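Local coordinates for protein mannuronan C5-epimerase (Pseudomonas syringae pv. tomato, PDB 4NK6) that epimerises beta-D-mannuronate to alpha-L-guluronate within the alginate polymer and helps channel the new chain through the periplasm, at residues I298-D303 with E405-D410. Numbering follows the deposited sequence.
Sequences ISREVD and ELDPFD
Arg300 and Asp407 form a two-point salt bridge in which the guanidinium presents its NE side to the carboxylate. NE of Arg300 donates to OD1 of Asp407 at 2.9 Å, and NH2 of Arg300 reaches OD2 of the same aspartate, also at 2.9 Å. The second bond is the straighter, with an N-H...O angle of 167°. Both oxygens use their syn lone pairs, and the two planes lie 20° apart; this near-coplanar pairing limits rotation of either group. The CD2 methyl of Leu406 lies over one face of the guanidinium, in van der Waals contact, 3.3 Å from NH2 of Arg300. The arginine chain runs out extended, then bends at chi3 (-71°), which turns NE and NH2 to the aspartate.

Further out, each partner has a second ion pair: NH1 of Arg300 bonds to Asp275 OD1, while OD2 of the buried Asp407 also takes NE of Arg324 and so receives two arginines. The Arg300 side chain also touches His274, the inferred proton acceptor. The network therefore joins the turn after strand 296-299 to the loop between strands 388-393 and 414-418, beside the probable catalytic site of a right-handed parallel beta-helix, a fold common among proteins that bind long linear polysaccharides.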
ATOM      1  N   ILE A 298      -0.822   0.267  -8.684  1.00 27.40           N
ATOM      2  CA  ILE A 298      -1.445   1.559  -8.443  1.00 26.27           C
ATOM      3  C   ILE A 298      -2.678   1.640  -9.337  1.00 32.05           C
ATOM      4  O   ILE A 298      -2.633   1.252 -10.506  1.00 32.27           O
ATOM      5  CB  ILE A 298      -0.479   2.732  -8.682  1.00 27.41           C
ATOM      6  CG1 ILE A 298      -0.101   2.856 -10.164  1.00 29.91           C
ATOM      7  CG2 ILE A 298       0.787   2.560  -7.828  1.00 27.77           C
ATOM      8  CD1 ILE A 298       0.897   3.984 -10.433  1.00 28.75           C
ATOM      9  N   SER A 299      -3.793   2.102  -8.775  1.00 29.78           N
ATOM     10  CA  SER A 299      -5.058   2.022  -9.486  1.00 29.05           C
ATOM     11  C   SER A 299      -5.945   3.232  -9.260  1.00 33.62           C
ATOM     12  O   SER A 299      -6.125   3.694  -8.127  1.00 33.62           O
ATOM     13  CB  SER A 299      -5.810   0.744  -9.096  1.00 29.64           C
ATOM     14  OG  SER A 299      -7.062   0.681  -9.747  1.00 33.26           O
ATOM     15  N   ARG A 300      -6.492   3.726 -10.363  1.00 31.29           N
ATOM     16  CA  ARG A 300      -7.459   4.826 -10.393  1.00 29.00           C
ATOM     17  C   ARG A 300      -6.842   6.190 -10.158  1.00 33.02           C
ATOM     18  O   ARG A 300      -6.923   6.756  -9.061  1.00 34.85           O
ATOM     19  CB  ARG A 300      -8.688   4.595  -9.496  1.00 27.73           C
ATOM     20  CG  ARG A 300      -9.807   5.609  -9.790  1.00 34.57           C
ATOM     21  CD  ARG A 300     -11.116   5.308  -9.067  1.00 37.76           C
ATOM     22  NE  ARG A 300     -11.795   4.136  -9.610  1.00 37.86           N
ATOM     23  CZ  ARG A 300     -11.965   2.993  -8.950  1.00 42.04           C
ATOM     24  NH1 ARG A 300     -11.519   2.865  -7.705  1.00 37.89           N
ATOM     25  NH2 ARG A 300     -12.606   1.982  -9.532  1.00 38.68           N
ATOM     26  N   GLU A 301      -6.247   6.712 -11.223  1.00 31.01           N
ATOM     27  CA  GLU A 301      -5.588   8.014 -11.220  1.00 32.80           C
ATOM     28  C   GLU A 301      -4.545   8.164 -10.133  1.00 31.23           C
ATOM     29  O   GLU A 301      -4.465   9.194  -9.471  1.00 29.82           O
ATOM     30  CB  GLU A 301      -6.613   9.148 -11.141  1.00 35.17           C
ATOM     31  CG  GLU A 301      -7.701   9.033 -12.193  1.00 38.15           C
ATOM     32  CD  GLU A 301      -8.475  10.319 -12.331  1.00 42.79           C
ATOM     33  OE1 GLU A 301      -9.520  10.454 -11.667  1.00 45.51           O
ATOM     34  OE2 GLU A 301      -8.017  11.201 -13.084  1.00 41.30           O
ATOM     35  N   VAL A 302      -3.736   7.135  -9.938  1.00 36.77           N
ATOM     36  CA  VAL A 302      -2.532   7.344  -9.165  1.00 34.44           C
ATOM     37  C   VAL A 302      -1.525   7.933 -10.142  1.00 36.20           C
ATOM     38  O   VAL A 302      -1.086   7.261 -11.080  1.00 34.73           O
ATOM     39  CB  VAL A 302      -2.038   6.064  -8.501  1.00 30.62           C
ATOM     40  CG1 VAL A 302      -0.802   6.367  -7.662  1.00 27.38           C
ATOM     41  CG2 VAL A 302      -3.142   5.498  -7.618  1.00 29.91           C
ATOM     42  N   ASP A 303      -1.201   9.209  -9.941  1.00 35.28           N
ATOM     43  CA  ASP A 303      -0.472   9.987 -10.937  1.00 37.18           C
ATOM     44  C   ASP A 303       0.843  10.545 -10.407  1.00 39.86           C
ATOM     45  O   ASP A 303       1.019  10.689  -9.198  1.00 36.22           O
ATOM     46  CB  ASP A 303      -1.336  11.153 -11.453  1.00 29.68           C
ATOM     47  CG  ASP A 303      -2.587  10.686 -12.181  1.00 41.80           C
ATOM     48  OD1 ASP A 303      -2.704   9.472 -12.447  1.00 37.69           O
ATOM     49  OD2 ASP A 303      -3.450  11.536 -12.501  1.00 40.15           O
ATOM     50  N   GLU A 405     -18.491   4.956 -16.228  1.00 60.76           N
ATOM     51  CA  GLU A 405     -18.630   6.340 -15.789  1.00 64.66           C
ATOM     52  C   GLU A 405     -17.469   6.734 -14.874  1.00 67.45           C
ATOM     53  O   GLU A 405     -16.857   7.790 -15.052  1.00 66.72           O
ATOM     54  CB  GLU A 405     -19.974   6.558 -15.085  1.00 67.14           C
ATOM     55  N   LEU A 406     -17.168   5.872 -13.907  1.00 67.15           N
ATOM     56  CA  LEU A 406     -16.063   6.091 -12.975  1.00 61.49           C
ATOM     57  C   LEU A 406     -14.705   5.861 -13.635  1.00 55.91           C
ATOM     58  O   LEU A 406     -13.763   6.616 -13.410  1.00 59.26           O
ATOM     59  CB  LEU A 406     -16.205   5.168 -11.764  1.00 62.53           C
ATOM     60  CG  LEU A 406     -15.119   5.218 -10.685  1.00 63.39           C
ATOM     61  CD1 LEU A 406     -15.183   6.521  -9.884  1.00 62.71           C
ATOM     62  CD2 LEU A 406     -15.250   4.019  -9.763  1.00 65.03           C
ATOM     63  N   ASP A 407     -14.611   4.814 -14.446  1.00 53.70           N
ATOM     64  CA  ASP A 407     -13.349   4.449 -15.083  1.00 52.61           C
ATOM     65  C   ASP A 407     -13.487   4.388 -16.605  1.00 52.04           C
ATOM     66  O   ASP A 407     -13.524   3.299 -17.188  1.00 47.74           O
ATOM     67  CB  ASP A 407     -12.855   3.105 -14.541  1.00 48.64           C
ATOM     68  CG  ASP A 407     -12.680   3.112 -13.035  1.00 53.36           C
ATOM     69  OD1 ASP A 407     -12.008   4.031 -12.518  1.00 51.42           O
ATOM     70  OD2 ASP A 407     -13.222   2.206 -12.363  1.00 51.22           O
ATOM     71  N   PRO A 408     -13.578   5.559 -17.257  1.00 56.51           N
ATOM     72  CA  PRO A 408     -13.673   5.551 -18.719  1.00 55.24           C
ATOM     73  C   PRO A 408     -12.388   5.026 -19.346  1.00 51.76           C
ATOM     74  O   PRO A 408     -11.327   5.065 -18.719  1.00 49.15           O
ATOM     75  CB  PRO A 408     -13.893   7.025 -19.073  1.00 60.64           C
ATOM     76  CG  PRO A 408     -13.388   7.789 -17.896  1.00 63.25           C
ATOM     77  CD  PRO A 408     -13.641   6.924 -16.701  1.00 60.44           C
ATOM     78  N   PHE A 409     -12.495   4.523 -20.569  1.00 51.85           N
ATOM     79  CA  PHE A 409     -11.362   3.914 -21.249  1.00 52.96           C
ATOM     80  C   PHE A 409     -11.471   4.203 -22.734  1.00 50.65           C
ATOM     81  O   PHE A 409     -12.528   4.596 -23.221  1.00 45.15           O
ATOM     82  CB  PHE A 409     -11.371   2.397 -21.039  1.00 50.51           C
ATOM     83  CG  PHE A 409     -12.394   1.681 -21.877  1.00 50.30           C
ATOM     84  CD1 PHE A 409     -13.723   1.639 -21.487  1.00 48.10           C
ATOM     85  CD2 PHE A 409     -12.029   1.065 -23.065  1.00 48.24           C
ATOM     86  CE1 PHE A 409     -14.669   0.986 -22.259  1.00 47.57           C
ATOM     87  CE2 PHE A 409     -12.969   0.415 -23.844  1.00 51.07           C
ATOM     88  CZ  PHE A 409     -14.294   0.374 -23.439  1.00 52.07           C
ATOM     89  N   ASP A 410     -10.380   3.985 -23.454  1.00 47.90           N
ATOM     90  CA  ASP A 410     -10.403   4.091 -24.904  1.00 51.79           C
ATOM     91  C   ASP A 410      -9.576   2.968 -25.532  1.00 50.64           C
ATOM     92  O   ASP A 410      -8.410   2.763 -25.174  1.00 46.29           O
ATOM     93  CB  ASP A 410      -9.896   5.463 -25.353  1.00 55.52           C
ATOM     94  CG  ASP A 410      -9.966   5.640 -26.853  1.00 57.54           C
ATOM     95  OD1 ASP A 410     -10.932   5.133 -27.462  1.00 56.10           O
ATOM     96  OD2 ASP A 410      -9.050   6.271 -27.423  1.00 59.85           O
TER